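Long-range contact in transcriptional regulators (LACI-FAMILY TRANSCRIPTIONAL REGULATORY PROTEIN) (Corynebacterium glutamicum, PDB 3GYB), which probably binds operator DNA as a LacI-family transcriptional regulator, here seen with a magnesium ion in its periplasmic-binding-protein-like part: residues D22-Y36 with S231-L243. Residues are numbered along the deposited sequence; the frame is centred on the assembly and turned at random.
With MG (magnesium ion), chain C.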
loop_
_atom_site.group_PDB
_atom_site.type_symbol
_atom_site.label_atom_id
_atom_site.label_comp_id
_atom_site.label_asym_id
_atom_site.label_seq_id
_atom_site.Cartn_x
_atom_site.Cartn_y
_atom_site.Cartn_z
ATOM N N ASP A 22 4.250 -5.230 -6.986
ATOM C CA ASP A 22 5.311 -5.768 -7.830
ATOM C C ASP A 22 4.768 -6.614 -8.983
ATOM O O ASP A 22 5.494 -6.922 -9.928
ATOM C CB ASP A 22 6.371 -6.534 -7.009
ATOM C CG ASP A 22 5.813 -7.716 -6.244
ATOM O OD1 ASP A 22 4.780 -8.274 -6.653
ATOM O OD2 ASP A 22 6.444 -8.100 -5.229
ATOM N N LEU A 23 3.489 -6.975 -8.918
ATOM C CA LEU A 23 2.873 -7.732 -10.007
ATOM C C LEU A 23 2.676 -6.754 -11.166
ATOM O O LEU A 23 2.956 -7.076 -12.325
ATOM C CB LEU A 23 1.523 -8.319 -9.570
ATOM C CG LEU A 23 0.771 -9.205 -10.575
ATOM C CD1 LEU A 23 -0.194 -10.105 -9.824
ATOM C CD2 LEU A 23 0.032 -8.361 -11.594
ATOM N N ILE A 24 2.204 -5.548 -10.853
ATOM C CA ILE A 24 1.991 -4.543 -11.888
ATOM C C ILE A 24 3.335 -4.080 -12.433
ATOM O O ILE A 24 3.468 -3.813 -13.627
ATOM C CB ILE A 24 1.202 -3.327 -11.352
ATOM C CG1 ILE A 24 -0.208 -3.767 -10.946
ATOM C CG2 ILE A 24 1.112 -2.244 -12.425
ATOM C CD1 ILE A 24 -1.120 -2.613 -10.561
ATOM N N GLN A 25 4.338 -3.995 -11.563
ATOM C CA GLN A 25 5.669 -3.582 -12.002
ATOM C C GLN A 25 6.185 -4.604 -13.014
ATOM O O GLN A 25 6.774 -4.245 -14.034
ATOM C CB GLN A 25 6.634 -3.499 -10.812
ATOM C CG GLN A 25 8.055 -3.059 -11.182
ATOM C CD GLN A 25 8.120 -1.640 -11.734
ATOM O OE1 GLN A 25 7.839 -0.671 -11.025
ATOM N NE2 GLN A 25 8.491 -1.513 -13.007
ATOM N N SER A 26 5.958 -5.883 -12.722
ATOM C CA SER A 26 6.394 -6.954 -13.609
ATOM C C SER A 26 5.598 -6.907 -14.914
ATOM O O SER A 26 6.163 -7.026 -16.005
ATOM C CB SER A 26 6.213 -8.310 -12.921
ATOM O OG SER A 26 6.929 -9.318 -13.608
ATOM N N LEU A 27 4.285 -6.732 -14.805
ATOM C CA LEU A 27 3.437 -6.630 -15.989
ATOM C C LEU A 27 3.969 -5.502 -16.866
ATOM O O LEU A 27 4.096 -5.642 -18.084
ATOM C CB LEU A 27 1.996 -6.286 -15.594
ATOM C CG LEU A 27 1.014 -7.348 -15.106
ATOM C CD1 LEU A 27 -0.207 -6.660 -14.507
ATOM C CD2 LEU A 27 0.605 -8.245 -16.267
ATOM N N SER A 28 4.273 -4.377 -16.228
ATOM C CA SER A 28 4.772 -3.201 -16.925
ATOM C C SER A 28 6.103 -3.440 -17.625
ATOM O O SER A 28 6.299 -3.020 -18.769
ATOM C CB SER A 28 4.916 -2.033 -15.943
ATOM O OG SER A 28 5.432 -0.888 -16.601
ATOM N N ASP A 29 7.023 -4.111 -16.940
ATOM C CA ASP A 29 8.338 -4.381 -17.513
ATOM C C ASP A 29 8.244 -5.160 -18.817
ATOM O O ASP A 29 9.086 -5.009 -19.702
ATOM C CB ASP A 29 9.208 -5.162 -16.523
ATOM C CG ASP A 29 9.571 -4.350 -15.299
ATOM O OD1 ASP A 29 9.592 -3.104 -15.396
ATOM O OD2 ASP A 29 9.849 -4.957 -14.243
ATOM N N VAL A 30 7.222 -5.996 -18.928
ATOM C CA VAL A 30 7.026 -6.801 -20.129
ATOM C C VAL A 30 6.216 -6.070 -21.194
ATOM O O VAL A 30 6.556 -6.109 -22.377
ATOM C CB VAL A 30 6.299 -8.132 -19.800
ATOM C CG1 VAL A 30 6.019 -8.910 -21.082
ATOM C CG2 VAL A 30 7.153 -8.973 -18.863
ATOM N N LEU A 31 5.154 -5.387 -20.774
ATOM C CA LEU A 31 4.279 -4.698 -21.720
ATOM C C LEU A 31 4.668 -3.311 -22.231
ATOM O O LEU A 31 4.516 -3.035 -23.420
ATOM C CB LEU A 31 2.863 -4.627 -21.141
ATOM C CG LEU A 31 2.214 -5.980 -20.842
ATOM C CD1 LEU A 31 0.876 -5.775 -20.149
ATOM C CD2 LEU A 31 2.037 -6.752 -22.141
ATOM N N THR A 32 5.166 -2.438 -21.360
ATOM C CA THR A 32 5.501 -1.086 -21.799
ATOM C C THR A 32 6.609 -0.975 -22.846
ATOM O O THR A 32 6.556 -0.099 -23.710
ATOM C CB THR A 32 5.810 -0.160 -20.595
ATOM O OG1 THR A 32 6.913 -0.675 -19.841
ATOM C CG2 THR A 32 4.586 -0.061 -19.691
ATOM N N PRO A 33 7.625 -1.849 -22.791
ATOM C CA PRO A 33 8.679 -1.740 -23.806
ATOM C C PRO A 33 8.110 -1.998 -25.203
ATOM O O PRO A 33 8.698 -1.604 -26.212
ATOM C CB PRO A 33 9.672 -2.822 -23.387
ATOM C CG PRO A 33 9.520 -2.853 -21.904
ATOM C CD PRO A 33 8.017 -2.799 -21.735
ATOM N N LYS A 34 6.956 -2.657 -25.247
ATOM C CA LYS A 34 6.303 -2.984 -26.508
ATOM C C LYS A 34 5.297 -1.932 -26.967
ATOM O O LYS A 34 4.595 -2.130 -27.957
ATOM C CB LYS A 34 5.616 -4.346 -26.400
ATOM C CG LYS A 34 6.582 -5.511 -26.259
ATOM C CD LYS A 34 5.838 -6.823 -26.082
ATOM C CE LYS A 34 6.795 -8.005 -26.062
ATOM N NZ LYS A 34 7.510 -8.164 -27.361
ATOM N N GLY A 35 5.219 -0.822 -26.242
ATOM C CA GLY A 35 4.309 0.240 -26.630
ATOM C C GLY A 35 2.994 0.318 -25.882
ATOM O O GLY A 35 2.200 1.221 -26.125
ATOM N N TYR A 36 2.752 -0.617 -24.973
ATOM C CA TYR A 36 1.506 -0.601 -24.216
ATOM C C TYR A 36 1.599 0.331 -23.020
ATOM O O TYR A 36 2.685 0.573 -22.489
ATOM C CB TYR A 36 1.158 -2.011 -23.732
ATOM C CG TYR A 36 0.720 -2.938 -24.842
ATOM C CD1 TYR A 36 -0.562 -2.846 -25.384
ATOM C CD2 TYR A 36 1.598 -3.879 -25.377
ATOM C CE1 TYR A 36 -0.960 -3.669 -26.435
ATOM C CE2 TYR A 36 1.211 -4.706 -26.431
ATOM C CZ TYR A 36 -0.066 -4.594 -26.952
ATOM O OH TYR A 36 -0.443 -5.396 -28.002
ATOM N N SER A 231 4.459 -13.063 -6.966
ATOM C CA SER A 231 3.677 -12.083 -7.709
ATOM C C SER A 231 4.471 -11.480 -8.866
ATOM O O SER A 231 3.891 -10.990 -9.830
ATOM C CB SER A 231 3.168 -10.988 -6.767
ATOM O OG SER A 231 4.193 -10.559 -5.895
ATOM N N ILE A 232 5.799 -11.510 -8.778
ATOM C CA ILE A 232 6.614 -10.984 -9.863
ATOM C C ILE A 232 6.524 -11.958 -11.036
ATOM O O ILE A 232 6.353 -11.551 -12.185
ATOM C CB ILE A 232 8.084 -10.814 -9.427
ATOM C CG1 ILE A 232 8.180 -9.685 -8.396
ATOM C CG2 ILE A 232 8.960 -10.508 -10.632
ATOM C CD1 ILE A 232 9.523 -9.589 -7.715
ATOM N N GLY A 233 6.619 -13.248 -10.733
ATOM C CA GLY A 233 6.528 -14.259 -11.773
ATOM C C GLY A 233 5.143 -14.278 -12.390
ATOM O O GLY A 233 4.989 -14.516 -13.590
ATOM N N VAL A 234 4.126 -14.025 -11.572
ATOM C CA VAL A 234 2.753 -14.007 -12.061
ATOM C C VAL A 234 2.556 -12.854 -13.040
ATOM O O VAL A 234 1.971 -13.025 -14.109
ATOM C CB VAL A 234 1.748 -13.869 -10.896
ATOM C CG1 VAL A 234 0.365 -13.542 -11.436
ATOM C CG2 VAL A 234 1.707 -15.167 -10.087
ATOM N N GLY A 235 3.054 -11.675 -12.677
ATOM C CA GLY A 235 2.915 -10.531 -13.558
ATOM C C GLY A 235 3.653 -10.769 -14.861
ATOM O O GLY A 235 3.189 -10.385 -15.934
ATOM N N TYR A 236 4.808 -11.418 -14.764
ATOM C CA TYR A 236 5.624 -11.714 -15.932
ATOM C C TYR A 236 4.910 -12.658 -16.892
ATOM O O TYR A 236 4.754 -12.358 -18.073
ATOM C CB TYR A 236 6.949 -12.343 -15.496
ATOM C CG TYR A 236 7.855 -12.720 -16.645
ATOM C CD1 TYR A 236 8.535 -11.743 -17.372
ATOM C CD2 TYR A 236 8.021 -14.053 -17.014
ATOM C CE1 TYR A 236 9.359 -12.086 -18.443
ATOM C CE2 TYR A 236 8.840 -14.406 -18.082
ATOM C CZ TYR A 236 9.504 -13.417 -18.792
ATOM O OH TYR A 236 10.298 -13.753 -19.864
ATOM N N ASN A 237 4.471 -13.801 -16.380
ATOM C CA ASN A 237 3.800 -14.777 -17.223
ATOM C C ASN A 237 2.430 -14.317 -17.694
ATOM O O ASN A 237 2.002 -14.656 -18.799
ATOM C CB ASN A 237 3.703 -16.116 -16.498
ATOM C CG ASN A 237 5.049 -16.810 -16.393
ATOM O OD1 ASN A 237 5.778 -16.643 -15.414
ATOM N ND2 ASN A 237 5.396 -17.577 -17.421
ATOM N N ALA A 238 1.742 -13.536 -16.867
ATOM C CA ALA A 238 0.429 -13.029 -17.247
ATOM C C ALA A 238 0.583 -12.091 -18.443
ATOM O O ALA A 238 -0.242 -12.091 -19.355
ATOM C CB ALA A 238 -0.209 -12.284 -16.073
ATOM N N ALA A 239 1.641 -11.283 -18.429
ATOM C CA ALA A 239 1.896 -10.356 -19.522
ATOM C C ALA A 239 2.192 -11.155 -20.791
ATOM O O ALA A 239 1.655 -10.857 -21.859
ATOM C CB ALA A 239 3.077 -9.443 -19.178
ATOM N N LEU A 240 3.042 -12.170 -20.674
ATOM C CA LEU A 240 3.366 -12.995 -21.834
ATOM C C LEU A 240 2.116 -13.688 -22.364
ATOM O O LEU A 240 1.914 -13.773 -23.576
ATOM C CB LEU A 240 4.413 -14.053 -21.479
ATOM C CG LEU A 240 5.836 -13.579 -21.188
ATOM C CD1 LEU A 240 6.713 -14.783 -20.876
ATOM C CD2 LEU A 240 6.374 -12.816 -22.392
ATOM N N LEU A 241 1.278 -14.189 -21.462
ATOM C CA LEU A 241 0.059 -14.883 -21.876
ATOM C C LEU A 241 -0.890 -13.948 -22.620
ATOM O O LEU A 241 -1.448 -14.312 -23.656
ATOM C CB LEU A 241 -0.656 -15.492 -20.660
ATOM C CG LEU A 241 -1.904 -16.335 -20.951
ATOM C CD1 LEU A 241 -1.520 -17.536 -21.799
ATOM C CD2 LEU A 241 -2.550 -16.796 -19.646
ATOM N N LEU A 242 -1.079 -12.742 -22.095
ATOM C CA LEU A 242 -1.958 -11.783 -22.747
ATOM C C LEU A 242 -1.410 -11.421 -24.125
ATOM O O LEU A 242 -2.163 -11.336 -25.092
ATOM C CB LEU A 242 -2.098 -10.519 -21.899
ATOM C CG LEU A 242 -3.056 -9.458 -22.449
ATOM C CD1 LEU A 242 -4.462 -10.030 -22.552
ATOM C CD2 LEU A 242 -3.048 -8.249 -21.538
ATOM N N LEU A 243 -0.098 -11.205 -24.208
ATOM C CA LEU A 243 0.532 -10.861 -25.478
ATOM C C LEU A 243 0.296 -11.950 -26.517
ATOM O O LEU A 243 0.110 -11.656 -27.699
ATOM C CB LEU A 243 2.037 -10.647 -25.297
ATOM C CG LEU A 243 2.492 -9.350 -24.624
ATOM C CD1 LEU A 243 3.990 -9.407 -24.387
ATOM C CD2 LEU A 243 2.135 -8.155 -25.503
HETATM MG MG MG C . 4.001 -10.945 -3.707
HETATM O O HOH W 1 4.949 -8.949 -3.380
HETATM O O HOH W 2 6.000 -11.800 -3.748
HETATM O O HOH W 3 1.900 -10.252 -3.768
#
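A very short hydrogen bond, 2.5 Å from Ser-231 OG to Asp-22 OD1, ties the two helices together beside a magnesium ion. Ser-231 OG is itself a ligand of the metal, 2.2 Å away, and the cation probably polarises the hydroxyl and strengthens it as a donor. Asp-22 does not touch the ion directly: its other oxygen, OD2, takes a hydrogen bond from metal-bound water 1, so the carboxylate acts from the second shell. With CG turned between the backbone N and the carbonyl carbon (chi1 60°), the carboxylate also lies across CG1 of Ile-232. Asp-229 OD1, Asp-212 O and two further waters complete the six ligands.

One turn on, Ser-26 reaches over with OG 2.7 Å from Ile-232 O, the donor tilted 19° from the carbonyl plane; that oxygen already accepts Tyr-236 N within its own helix. The backbones come closest at Gly-235, whose bare CA lies 3.7 Å from Leu-23 O. Beyond this point Val-30 is a knob in the hole formed by Tyr-236, Ala-239, Leu-240 and Leu-243. Its two methyls divide the work: CG2 presses on Tyr-236 CD1 at 3.4 Å, while CG1 spans Ala-239 CB and Leu-243 CD1. Leu-243 then slots its branched end among Leu-31 CD2, the Lys-34 methylenes and Tyr-36 CE2.

The helices run in roughly the same direction, crossing at -36° with axes 7.2 Å apart at closest approach. They pair within one lobe of the two-lobed periplasmic-binding-protein-like fold, the metal at their N-terminal ends. Val-234 and Ala-238 also pack on strand 82-85, Leu-31 on Leu-38 of strand 37-41, and Ser-28 OG hydrogen-bonds Thr-45 O of the second subunit.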